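Local structure of capsid protein VP1 (Human polyomavirus 12, 6Y5Z) at residues Ala24-Arg29 / Leu240-Val245; Phe128-Glu133 / Asp236-Ser241; Leu135-Ile140 / Ala174-Asp179. The protein probably builds the icosahedral T=7 shell of the virus as disulfide-linked pentamers and takes part in attachment to the host cell. All coordinates share one frame; numbering follows the deposited sequence. Where two conformers were deposited one is given.

Contact 1 (Ala24-Arg29 / Leu240-Val245)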
ATOM      1  N   ALA D  24      -5.774 -11.167  27.974  1.00 15.51           N
ATOM      2  CA  ALA D  24      -6.498 -12.385  27.567  1.00 16.89           C
ATOM      3  C   ALA D  24      -6.040 -12.798  26.181  1.00 16.29           C
ATOM      4  O   ALA D  24      -5.715 -11.917  25.364  1.00 16.03           O
ATOM      5  CB  ALA D  24      -7.976 -12.143  27.597  1.00 17.19           C
ATOM      6  N   PHE D  25      -6.072 -14.101  25.911  1.00 16.42           N
ATOM      7  CA  PHE D  25      -6.001 -14.660  24.541  1.00 16.57           C
ATOM      8  C   PHE D  25      -7.404 -15.173  24.212  1.00 17.26           C
ATOM      9  O   PHE D  25      -7.992 -15.855  25.053  1.00 19.13           O
ATOM     10  CB  PHE D  25      -4.951 -15.766  24.441  1.00 17.64           C
ATOM     11  CG  PHE D  25      -3.491 -15.358  24.500  1.00 19.88           C
ATOM     12  CD1 PHE D  25      -2.806 -14.986  23.357  1.00 20.78           C
ATOM     13  CD2 PHE D  25      -2.783 -15.437  25.687  1.00 22.14           C
ATOM     14  CE1 PHE D  25      -1.449 -14.677  23.409  1.00 20.76           C
ATOM     15  CE2 PHE D  25      -1.430 -15.124  25.744  1.00 20.77           C
ATOM     16  CZ  PHE D  25      -0.764 -14.752  24.602  1.00 20.92           C
ATOM     17  N   LEU D  26      -7.949 -14.810  23.057  1.00 15.65           N
ATOM     18  CA  LEU D  26      -9.181 -15.409  22.495  1.00 15.60           C
ATOM     19  C   LEU D  26      -8.782 -16.361  21.373  1.00 15.13           C
ATOM     20  O   LEU D  26      -8.156 -15.916  20.409  1.00 15.39           O
ATOM     21  CB  LEU D  26     -10.135 -14.310  22.026  1.00 16.51           C
ATOM     22  CG  LEU D  26     -11.010 -13.703  23.121  1.00 17.21           C
ATOM     23  CD1 LEU D  26     -10.198 -13.081  24.245  1.00 18.06           C
ATOM     24  CD2 LEU D  26     -11.967 -12.684  22.530  1.00 17.64           C
ATOM     25  N   ASN D  27      -9.138 -17.635  21.494  1.00 14.58           N
ATOM     26  CA  ASN D  27      -8.877 -18.632  20.436  1.00 14.96           C
ATOM     27  C   ASN D  27      -9.896 -18.440  19.326  1.00 14.41           C
ATOM     28  O   ASN D  27     -11.051 -18.054  19.555  1.00 14.71           O
ATOM     29  CB  ASN D  27      -8.880 -20.058  20.987  1.00 15.97           C
ATOM     30  CG  ASN D  27      -7.570 -20.368  21.665  1.00 15.95           C
ATOM     31  OD1 ASN D  27      -6.522 -20.006  21.147  1.00 17.14           O
ATOM     32  ND2 ASN D  27      -7.637 -20.973  22.842  1.00 21.36           N
ATOM     33  N   PRO D  28      -9.463 -18.703  18.082  1.00 14.46           N
ATOM     34  CA  PRO D  28     -10.342 -18.565  16.931  1.00 14.00           C
ATOM     35  C   PRO D  28     -11.433 -19.650  16.937  1.00 14.78           C
ATOM     36  O   PRO D  28     -11.247 -20.731  17.507  1.00 13.93           O
ATOM     37  CB  PRO D  28      -9.385 -18.715  15.742  1.00 14.60           C
ATOM     38  CG  PRO D  28      -8.305 -19.581  16.250  1.00 14.23           C
ATOM     39  CD  PRO D  28      -8.149 -19.249  17.717  1.00 14.02           C
ATOM     40  N   ARG D  29     -12.578 -19.287  16.372  1.00 13.59           N
ATOM     41  CA  ARG D  29     -13.749 -20.178  16.217  1.00 14.30           C
ATOM     42  C   ARG D  29     -14.032 -20.302  14.725  1.00 13.79           C
ATOM     43  O   ARG D  29     -14.918 -19.620  14.231  1.00 14.92           O
ATOM     44  CB  ARG D  29     -14.912 -19.621  17.044  1.00 14.35           C
ATOM     45  CG  ARG D  29     -14.572 -19.439  18.517  1.00 15.59           C
ATOM     46  CD  ARG D  29     -14.408 -20.789  19.201  1.00 16.64           C
ATOM     47  NE  ARG D  29     -13.991 -20.698  20.582  1.00 17.60           N
ATOM     48  CZ  ARG D  29     -12.873 -21.184  21.107  1.00 18.36           C
ATOM     49  NH1 ARG D  29     -11.916 -21.701  20.352  1.00 18.90           N
ATOM     50  NH2 ARG D  29     -12.672 -21.042  22.406  1.00 19.15           N
ATOM     51  N   LEU D 240     -14.478  -8.316  25.255  1.00 13.53           N
ATOM     52  CA  LEU D 240     -13.507  -8.457  24.156  1.00 13.48           C
ATOM     53  C   LEU D 240     -14.157  -9.303  23.081  1.00 14.71           C
ATOM     54  O   LEU D 240     -14.810 -10.311  23.406  1.00 14.68           O
ATOM     55  CB  LEU D 240     -12.242  -9.148  24.636  1.00 13.79           C
ATOM     56  CG  LEU D 240     -11.605  -8.558  25.891  1.00 14.20           C
ATOM     57  CD1 LEU D 240     -10.413  -9.401  26.322  1.00 15.19           C
ATOM     58  CD2 LEU D 240     -11.194  -7.123  25.645  1.00 14.53           C
ATOM     59  N   SER D 241     -13.953  -8.924  21.832  1.00 13.63           N
ATOM     60  CA  SER D 241     -14.550  -9.588  20.647  0.50 13.44           C
ATOM     61  C   SER D 241     -13.497  -9.628  19.541  1.00 13.38           C
ATOM     62  O   SER D 241     -12.744  -8.668  19.480  1.00 13.50           O
ATOM     63  CB  SER D 241     -15.752  -8.829  20.169  0.50 12.57           C
ATOM     64  OG  SER D 241     -16.718  -8.658  21.195  0.50 11.37           O
ATOM     65  N   CYS D 242     -13.492 -10.650  18.699  1.00 12.94           N
ATOM     66  CA  CYS D 242     -12.584 -10.628  17.527  1.00 13.66           C
ATOM     67  C   CYS D 242     -12.977 -11.702  16.526  1.00 13.98           C
ATOM     68  O   CYS D 242     -13.776 -12.594  16.841  1.00 14.54           O
ATOM     69  CB  CYS D 242     -11.134 -10.783  17.952  1.00 13.65           C
ATOM     70  SG  CYS D 242     -10.775 -12.290  18.890  1.00 15.53           S
ATOM     71  N   CYS D 243     -12.397 -11.599  15.338  1.00 13.89           N
ATOM     72  CA  CYS D 243     -12.309 -12.694  14.361  1.00 14.50           C
ATOM     73  C   CYS D 243     -11.061 -12.424  13.527  1.00 13.50           C
ATOM     74  O   CYS D 243     -10.812 -11.254  13.183  1.00 14.09           O
ATOM     75  CB  CYS D 243     -13.561 -12.746  13.500  1.00 14.52           C
ATOM     76  SG  CYS D 243     -13.573 -14.194  12.423  1.00 18.63           S
ATOM     77  N   ASP D 244     -10.309 -13.464  13.231  1.00 12.88           N
ATOM     78  CA  ASP D 244      -9.047 -13.344  12.473  1.00 12.57           C
ATOM     79  C   ASP D 244      -8.910 -14.527  11.529  1.00 13.03           C
ATOM     80  O   ASP D 244      -8.156 -15.471  11.816  1.00 15.14           O
ATOM     81  CB  ASP D 244      -7.876 -13.208  13.442  1.00 12.98           C
ATOM     82  CG  ASP D 244      -7.949 -11.897  14.196  1.00 12.79           C
ATOM     83  OD1 ASP D 244      -7.696 -10.850  13.557  1.00 13.91           O
ATOM     84  OD2 ASP D 244      -8.314 -11.908  15.423  1.00 13.42           O
ATOM     85  N   VAL D 245      -9.618 -14.434  10.406  1.00 12.00           N
ATOM     86  CA  VAL D 245      -9.549 -15.410   9.286  1.00 12.82           C
ATOM     87  C   VAL D 245      -8.334 -15.056   8.433  1.00 12.98           C
ATOM     88  O   VAL D 245      -8.278 -13.920   7.932  1.00 14.06           O
ATOM     89  CB  VAL D 245     -10.817 -15.378   8.417  1.00 12.71           C
ATOM     90  CG1 VAL D 245     -10.659 -16.275   7.193  1.00 13.52           C
ATOM     91  CG2 VAL D 245     -12.042 -15.769   9.231  1.00 13.39           C
TER
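L26 reaches between L240 and C242 and makes most of this contact. Its CB lies 3.8 Å from SG of C242, and its CD2 branch touches the same sulfur at 3.9 Å. CD2 also sits over the backbone ahead of C242, 3.8 Å from O of L240, and brushes the side of that leucine, where L26 CD2 and L240 CB are 4.1 Å apart. The sulfur meets L26 because chi1 of C242 (58°) places SG between the backbone N and the carbonyl carbon, turned toward strand 9-26. Two residues earlier, the methyl of A24 meets the tip of L240, CB to CD1 3.9 Å.

No hydrogen bond crosses here. The axes of 24-26 and 240-245 come within 8.7 Å and cross at -40°, which is face-to-face packing of two sheets: strand 9-26 belongs to one layer of the VP1 jelly-roll sandwich and strand 237-250 to the other, and these side chains fill the interior between them. Each strand is fixed by bonds within its own layer: A24 and L26 pair through the backbone with F266 and R264 of strand 257-276, while L240 pairs with A68. I70 touches both A24 and L240, and F266 also lies against L240, so the apolar patch extends beyond the two segments.

Past L26 the strand gives way to a loop, where NE of R29 forms a salt bridge with D179 and OD1 of N27 accepts a hydrogen bond from the backbone N of L168 of a neighbouring subunit.

Contact 2 (Phe128-Glu133 / Asp236-Ser241)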
ATOM      1  N   PHE D 128     -11.334  -6.595  15.807  1.00 14.01           N
ATOM      2  CA  PHE D 128     -11.326  -6.708  17.276  1.00 13.34           C
ATOM      3  C   PHE D 128     -12.122  -5.551  17.839  1.00 14.16           C
ATOM      4  O   PHE D 128     -12.317  -4.506  17.183  1.00 13.00           O
ATOM      5  CB  PHE D 128      -9.913  -6.747  17.842  1.00 13.55           C
ATOM      6  CG  PHE D 128      -9.172  -5.450  17.764  1.00 14.18           C
ATOM      7  CD1 PHE D 128      -8.493  -5.092  16.613  1.00 15.36           C
ATOM      8  CD2 PHE D 128      -9.125  -4.601  18.862  1.00 14.75           C
ATOM      9  CE1 PHE D 128      -7.797  -3.891  16.558  1.00 15.28           C
ATOM     10  CE2 PHE D 128      -8.403  -3.424  18.808  1.00 15.47           C
ATOM     11  CZ  PHE D 128      -7.748  -3.074  17.652  1.00 14.95           C
ATOM     12  N   ALA D 129     -12.646  -5.775  19.032  1.00 13.46           N
ATOM     13  CA  ALA D 129     -13.429  -4.766  19.738  1.00 12.83           C
ATOM     14  C   ALA D 129     -13.160  -4.900  21.229  1.00 13.37           C
ATOM     15  O   ALA D 129     -12.919  -6.003  21.726  1.00 13.43           O
ATOM     16  CB  ALA D 129     -14.902  -4.885  19.445  1.00 13.36           C
ATOM     17  N   VAL D 130     -13.164  -3.742  21.863  1.00 12.76           N
ATOM     18  CA  VAL D 130     -13.052  -3.626  23.336  1.00 13.54           C
ATOM     19  C   VAL D 130     -14.217  -2.749  23.779  1.00 13.27           C
ATOM     20  O   VAL D 130     -14.329  -1.635  23.275  1.00 12.61           O
ATOM     21  CB  VAL D 130     -11.683  -3.047  23.739  1.00 13.42           C
ATOM     22  CG1 VAL D 130     -11.553  -2.887  25.251  1.00 13.84           C
ATOM     23  CG2 VAL D 130     -10.545  -3.884  23.183  1.00 13.92           C
ATOM     24  N   GLY D 131     -15.031  -3.211  24.730  1.00 13.71           N
ATOM     25  CA  GLY D 131     -16.167  -2.412  25.195  1.00 14.21           C
ATOM     26  C   GLY D 131     -16.552  -2.700  26.622  1.00 14.79           C
ATOM     27  O   GLY D 131     -16.025  -3.640  27.229  1.00 14.54           O
ATOM     28  N   GLY D 132     -17.487  -1.900  27.088  1.00 14.47           N
ATOM     29  CA  GLY D 132     -18.062  -1.973  28.448  1.00 15.50           C
ATOM     30  C   GLY D 132     -19.362  -2.750  28.469  1.00 17.58           C
ATOM     31  O   GLY D 132     -19.988  -2.821  29.537  1.00 16.48           O
ATOM     32  N   GLU D 133     -19.730  -3.371  27.348  1.00 16.64           N
ATOM     33  CA  GLU D 133     -20.946  -4.216  27.203  1.00 16.86           C
ATOM     34  C   GLU D 133     -20.769  -4.995  25.912  1.00 16.12           C
ATOM     35  O   GLU D 133     -19.811  -4.750  25.182  1.00 15.43           O
ATOM     36  CB  GLU D 133     -22.196  -3.345  27.244  1.00 18.36           C
ATOM     37  CG  GLU D 133     -22.292  -2.345  26.111  1.00 19.71           C
ATOM     38  CD  GLU D 133     -23.274  -1.252  26.457  1.00 23.05           C
ATOM     39  OE1 GLU D 133     -24.459  -1.392  26.063  1.00 26.78           O
ATOM     40  OE2 GLU D 133     -22.860  -0.273  27.120  1.00 23.11           O
ATOM     41  N   ASP D 236     -18.855  -4.195  36.034  1.00 22.02           N
ATOM     42  CA  ASP D 236     -17.411  -4.512  36.234  1.00 22.70           C
ATOM     43  C   ASP D 236     -17.002  -5.714  35.364  1.00 20.52           C
ATOM     44  O   ASP D 236     -16.305  -6.634  35.847  1.00 20.63           O
ATOM     45  CB  ASP D 236     -17.103  -4.731  37.712  1.00 24.80           C
ATOM     46  CG  ASP D 236     -17.438  -3.548  38.609  1.00 27.72           C
ATOM     47  OD1 ASP D 236     -17.277  -2.380  38.180  1.00 26.53           O
ATOM     48  OD2 ASP D 236     -17.868  -3.802  39.738  1.00 27.90           O
ATOM     49  N   GLY D 237     -17.420  -5.681  34.102  1.00 18.95           N
ATOM     50  CA  GLY D 237     -17.012  -6.652  33.075  1.00 18.13           C
ATOM     51  C   GLY D 237     -16.395  -5.925  31.893  1.00 16.34           C
ATOM     52  O   GLY D 237     -16.927  -4.872  31.498  1.00 15.39           O
ATOM     53  N   LEU D 238     -15.300  -6.478  31.384  1.00 15.00           N
ATOM     54  CA  LEU D 238     -14.637  -6.001  30.147  1.00 14.99           C
ATOM     55  C   LEU D 238     -14.972  -6.961  29.010  1.00 14.41           C
ATOM     56  O   LEU D 238     -14.735  -8.171  29.142  1.00 15.31           O
ATOM     57  CB  LEU D 238     -13.134  -5.917  30.372  1.00 15.13           C
ATOM     58  CG  LEU D 238     -12.339  -5.505  29.141  1.00 15.58           C
ATOM     59  CD1 LEU D 238     -12.671  -4.072  28.765  1.00 15.79           C
ATOM     60  CD2 LEU D 238     -10.859  -5.674  29.419  1.00 15.91           C
ATOM     61  N   PHE D 239     -15.555  -6.432  27.933  1.00 14.22           N
ATOM     62  CA  PHE D 239     -16.022  -7.241  26.781  1.00 13.81           C
ATOM     63  C   PHE D 239     -15.016  -7.162  25.631  1.00 13.18           C
ATOM     64  O   PHE D 239     -14.755  -6.078  25.084  1.00 13.63           O
ATOM     65  CB  PHE D 239     -17.415  -6.757  26.388  1.00 14.32           C
ATOM     66  CG  PHE D 239     -18.422  -7.012  27.487  1.00 15.42           C
ATOM     67  CD1 PHE D 239     -18.499  -6.174  28.592  1.00 16.18           C
ATOM     68  CD2 PHE D 239     -19.259  -8.110  27.411  1.00 16.19           C
ATOM     69  CE1 PHE D 239     -19.406  -6.440  29.608  1.00 17.31           C
ATOM     70  CE2 PHE D 239     -20.188  -8.358  28.412  1.00 17.51           C
ATOM     71  CZ  PHE D 239     -20.255  -7.520  29.502  1.00 17.56           C
ATOM     72  N   LEU D 240     -14.478  -8.316  25.255  1.00 13.53           N
ATOM     73  CA  LEU D 240     -13.507  -8.457  24.156  1.00 13.48           C
ATOM     74  C   LEU D 240     -14.157  -9.303  23.081  1.00 14.71           C
ATOM     75  O   LEU D 240     -14.810 -10.311  23.406  1.00 14.68           O
ATOM     76  CB  LEU D 240     -12.242  -9.148  24.636  1.00 13.79           C
ATOM     77  CG  LEU D 240     -11.605  -8.558  25.891  1.00 14.20           C
ATOM     78  CD1 LEU D 240     -10.413  -9.401  26.322  1.00 15.19           C
ATOM     79  CD2 LEU D 240     -11.194  -7.123  25.645  1.00 14.53           C
ATOM     80  N   SER D 241     -13.953  -8.924  21.832  1.00 13.63           N
ATOM     81  CA  SER D 241     -14.550  -9.588  20.647  0.50 13.44           C
ATOM     82  C   SER D 241     -13.497  -9.628  19.541  1.00 13.38           C
ATOM     83  O   SER D 241     -12.744  -8.668  19.480  1.00 13.50           O
ATOM     84  CB  SER D 241     -15.752  -8.829  20.169  0.50 12.57           C
ATOM     85  OG  SER D 241     -16.718  -8.658  21.195  0.50 11.37           O
TER
HETATM   86  O   HOH W   1     -16.073  -6.460  22.454  1.00 16.38           O
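Within one sheet of the VP1 jelly roll, strands 124-131 and 237-250 pair antiparallel, A129 facing S241 and G131 facing F239 as hydrogen-bonded pairs, with V130 and L240 as the non-hydrogen-bonded pair between them. N of A129 gives to O of S241 at 2.9 Å, and S241 N returns a bond to A129 O at 3.1 Å. The G131-F239 pair is closed likewise by two bonds, G131 N to F239 O and F239 N to G131 O.

On the face carrying A129 and F239, the F239 ring is packed against backbone. With its CG beside the backbone N (chi1 -65°), the ring has G131 O at its edge, in plane, and CA of E133 over one face, 3.4 Å above the plane and offset toward the rim. The E133 carboxylate points elsewhere, OE2 bonding to N196 and pairing with K234. On the other face V130 splits its methyls: CG1 meets CD1 of L238 at 3.9 Å, and CG2 runs alongside CD2 of L240 at 4.1 Å.

Strand 197-204 flanks 124-131 on its other side, F200 stacking on F128, and strand 66-71 flanks 237-250. L238 reaches across the sandwich to I22 of strand 9-26 and V268 of strand 257-276.

Contact 3 (Leu135-Ile140 / Ala174-Asp179)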
ATOM      1  N   LEU D 135     -20.674  -6.395  22.164  1.00 15.53           N
ATOM      2  CA  LEU D 135     -20.639  -5.773  20.817  1.00 14.58           C
ATOM      3  C   LEU D 135     -22.048  -5.828  20.203  1.00 14.28           C
ATOM      4  O   LEU D 135     -22.666  -6.905  20.168  1.00 16.09           O
ATOM      5  CB  LEU D 135     -19.601  -6.510  19.961  1.00 15.02           C
ATOM      6  CG  LEU D 135     -19.482  -6.039  18.510  1.00 14.98           C
ATOM      7  CD1 LEU D 135     -18.839  -4.672  18.459  1.00 15.71           C
ATOM      8  CD2 LEU D 135     -18.667  -7.034  17.698  1.00 15.21           C
ATOM      9  N   ASP D 136     -22.545  -4.693  19.728  1.00 13.51           N
ATOM     10  CA  ASP D 136     -23.827  -4.626  18.981  1.00 13.89           C
ATOM     11  C   ASP D 136     -23.594  -5.102  17.543  1.00 14.10           C
ATOM     12  O   ASP D 136     -22.591  -4.649  16.917  1.00 13.74           O
ATOM     13  CB  ASP D 136     -24.402  -3.215  18.988  1.00 14.62           C
ATOM     14  CG  ASP D 136     -24.786  -2.733  20.377  1.00 16.66           C
ATOM     15  OD1 ASP D 136     -25.603  -3.437  21.017  1.00 17.83           O
ATOM     16  OD2 ASP D 136     -24.257  -1.683  20.818  1.00 16.18           O
ATOM     17  N   LEU D 137     -24.447  -6.003  17.056  1.00 14.46           N
ATOM     18  CA  LEU D 137     -24.348  -6.619  15.712  1.00 13.76           C
ATOM     19  C   LEU D 137     -25.550  -6.204  14.862  1.00 13.90           C
ATOM     20  O   LEU D 137     -26.696  -6.107  15.372  1.00 14.50           O
ATOM     21  CB  LEU D 137     -24.289  -8.143  15.821  1.00 14.35           C
ATOM     22  CG  LEU D 137     -23.116  -8.721  16.611  1.00 15.27           C
ATOM     23  CD1 LEU D 137     -23.272 -10.231  16.748  1.00 16.55           C
ATOM     24  CD2 LEU D 137     -21.799  -8.374  15.943  1.00 17.15           C
ATOM     25  N   GLN D 138     -25.291  -6.014  13.574  1.00 13.42           N
ATOM     26  CA  GLN D 138     -26.306  -5.740  12.543  1.00 13.81           C
ATOM     27  C   GLN D 138     -26.286  -6.931  11.594  1.00 14.64           C
ATOM     28  O   GLN D 138     -25.195  -7.289  11.073  1.00 14.99           O
ATOM     29  CB  GLN D 138     -26.014  -4.423  11.840  1.00 15.34           C
ATOM     30  CG  GLN D 138     -26.799  -4.248  10.546  1.00 14.97           C
ATOM     31  CD  GLN D 138     -28.277  -4.056  10.770  1.00 14.36           C
ATOM     32  OE1 GLN D 138     -28.681  -3.136  11.473  1.00 16.18           O
ATOM     33  NE2 GLN D 138     -29.080  -4.847  10.071  1.00 14.86           N
ATOM     34  N   GLY D 139     -27.436  -7.564  11.400  1.00 13.68           N
ATOM     35  CA  GLY D 139     -27.535  -8.692  10.473  1.00 14.66           C
ATOM     36  C   GLY D 139     -27.544  -8.246   9.030  1.00 13.42           C
ATOM     37  O   GLY D 139     -28.122  -7.213   8.709  1.00 14.51           O
ATOM     38  N   ILE D 140     -26.895  -9.035   8.184  1.00 13.65           N
ATOM     39  CA  ILE D 140     -26.790  -8.797   6.722  1.00 13.85           C
ATOM     40  C   ILE D 140     -26.218 -10.082   6.121  1.00 14.57           C
ATOM     41  O   ILE D 140     -25.399 -10.739   6.773  1.00 14.13           O
ATOM     42  CB  ILE D 140     -25.972  -7.532   6.402  1.00 13.81           C
ATOM     43  CG1 ILE D 140     -25.920  -7.294   4.893  1.00 14.78           C
ATOM     44  CG2 ILE D 140     -24.574  -7.598   7.058  1.00 14.80           C
ATOM     45  CD1 ILE D 140     -25.496  -5.905   4.493  1.00 15.39           C
ATOM     46  N   ALA D 174     -28.749  -7.663  17.075  1.00 15.08           N
ATOM     47  CA  ALA D 174     -28.396  -8.635  18.121  1.00 15.19           C
ATOM     48  C   ALA D 174     -27.159  -8.149  18.876  1.00 16.02           C
ATOM     49  O   ALA D 174     -26.577  -7.116  18.512  1.00 14.81           O
ATOM     50  CB  ALA D 174     -28.188 -10.003  17.527  1.00 14.98           C
ATOM     51  N   LYS D 175     -26.855  -8.812  19.976  1.00 17.23           N
ATOM     52  CA  LYS D 175     -25.633  -8.569  20.775  1.00 17.60           C
ATOM     53  C   LYS D 175     -24.737  -9.795  20.715  1.00 17.42           C
ATOM     54  O   LYS D 175     -25.250 -10.917  20.760  1.00 18.42           O
ATOM     55  CB  LYS D 175     -26.043  -8.224  22.206  1.00 19.03           C
ATOM     56  CG  LYS D 175     -26.775  -6.895  22.308  1.00 22.24           C
ATOM     57  CD  LYS D 175     -27.340  -6.560  23.653  1.00 24.38           C
ATOM     58  CE  LYS D 175     -28.138  -5.277  23.574  1.00 26.49           C
ATOM     59  NZ  LYS D 175     -28.272  -4.613  24.890  1.00 29.96           N
ATOM     60  N   LEU D 176     -23.418  -9.589  20.630  1.00 16.42           N
ATOM     61  CA  LEU D 176     -22.456 -10.702  20.578  1.00 15.43           C
ATOM     62  C   LEU D 176     -22.279 -11.231  22.003  1.00 17.15           C
ATOM     63  O   LEU D 176     -21.398 -10.735  22.724  1.00 17.41           O
ATOM     64  CB  LEU D 176     -21.145 -10.225  19.955  1.00 15.74           C
ATOM     65  CG  LEU D 176     -20.047 -11.284  19.857  1.00 15.87           C
ATOM     66  CD1 LEU D 176     -20.559 -12.574  19.226  1.00 16.03           C
ATOM     67  CD2 LEU D 176     -18.849 -10.742  19.086  1.00 16.47           C
ATOM     68  N   ASP D 177     -23.105 -12.212  22.374  1.00 17.76           N
ATOM     69  CA  ASP D 177     -23.202 -12.680  23.781  1.00 19.70           C
ATOM     70  C   ASP D 177     -22.852 -14.164  23.895  1.00 19.30           C
ATOM     71  O   ASP D 177     -22.984 -14.707  24.997  1.00 20.70           O
ATOM     72  CB  ASP D 177     -24.580 -12.345  24.342  1.00 22.24           C
ATOM     73  CG  ASP D 177     -25.735 -13.027  23.641  1.00 23.94           C
ATOM     74  OD1 ASP D 177     -25.495 -13.863  22.728  1.00 22.07           O
ATOM     75  OD2 ASP D 177     -26.884 -12.683  23.980  1.00 29.73           O
ATOM     76  N   LYS D 178     -22.384 -14.803  22.828  1.00 17.11           N
ATOM     77  CA  LYS D 178     -21.972 -16.223  22.881  1.00 17.47           C
ATOM     78  C   LYS D 178     -20.786 -16.437  21.945  1.00 16.82           C
ATOM     79  O   LYS D 178     -20.901 -16.159  20.737  1.00 17.87           O
ATOM     80  CB  LYS D 178     -23.096 -17.178  22.468  1.00 18.86           C
ATOM     81  CG  LYS D 178     -24.386 -17.065  23.274  1.00 21.46           C
ATOM     82  N   ASP D 179     -19.724 -17.007  22.485  1.00 15.40           N
ATOM     83  CA  ASP D 179     -18.505 -17.351  21.723  1.00 15.36           C
ATOM     84  C   ASP D 179     -18.813 -18.476  20.729  1.00 16.39           C
ATOM     85  O   ASP D 179     -19.432 -19.493  21.131  1.00 17.70           O
ATOM     86  CB  ASP D 179     -17.404 -17.711  22.720  1.00 16.04           C
ATOM     87  CG  ASP D 179     -16.119 -18.134  22.070  1.00 17.14           C
ATOM     88  OD1 ASP D 179     -15.448 -17.242  21.492  1.00 16.71           O
ATOM     89  OD2 ASP D 179     -15.822 -19.334  22.109  1.00 18.78           O
TER
HETATM   90  O   HOH W   2     -19.245  -8.852  22.625  1.00 19.10           O
HETATM   91  O   HOH W   3     -27.969  -4.114  19.635  1.00 18.27           O
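L135 and L176 cross their side chains at a slant and touch twice, CB of L135 to CB of L176 and CD2 of L135 to CD2 of L176, each at 4.0 Å. In both leucines CG is anti to the backbone N (chi1 177° and 179°), which carries the branches out alongside each other so that the CD2 methyls meet. L137 comes at L176 from further along the strand, its CD1 resting against CB of L176 at 3.8 Å, so two leucines of 135-140 touch L176 from different directions. W187 and Y182 pack against L137, and W187 also touches A174.

D136 and K175 leave the sheet together as neighbours on the face opposite L137 and A174. OD1 of D136 lies beside the extended lysine chain, 3.9 Å from K175 CG and 4.0 Å from K175 CE, but the charged ends do not meet, with NZ of K175 4.8 Å from OD1. The other oxygen, OD2, takes a hydrogen bond from the backbone N of N194.

Backbone bonds set this register. N of L176 gives to O of L135 at 2.8 Å, and L137 and A174 exchange a reciprocal pair. A water spans N of L135 and O of L176 just beyond, where the chain bends in an inverse gamma turn centred on L176.

Strands 173-175, 136-139 and 187-189 form a small antiparallel sheet within the long insertion that joins jelly-roll strands 124-131 and 197-204, the EF loop of polyomavirus VP1.

In the fold
Contacts 1 and 2 are buried and share L240 and S241 on strand 237-250, but use it differently: contact 2 joins it edge to edge with a neighbour in its own sheet through backbone hydrogen bonds, whereas contact 1 presses it against the opposite sheet by van der Waals contact, without a hydrogen bond between the segments. Contact 3 stands outside the sandwich and is partly exposed. It repeats the antiparallel ladder of contact 2 on a smaller scale, with L137 and A174 on one face, D136 and the exposed K175 on the other. L135 and L176 rest on S241, and L135 also meets A129, seating the loop sheet on the sandwich; the R29-D179 salt bridge ties contact 3 to contact 1.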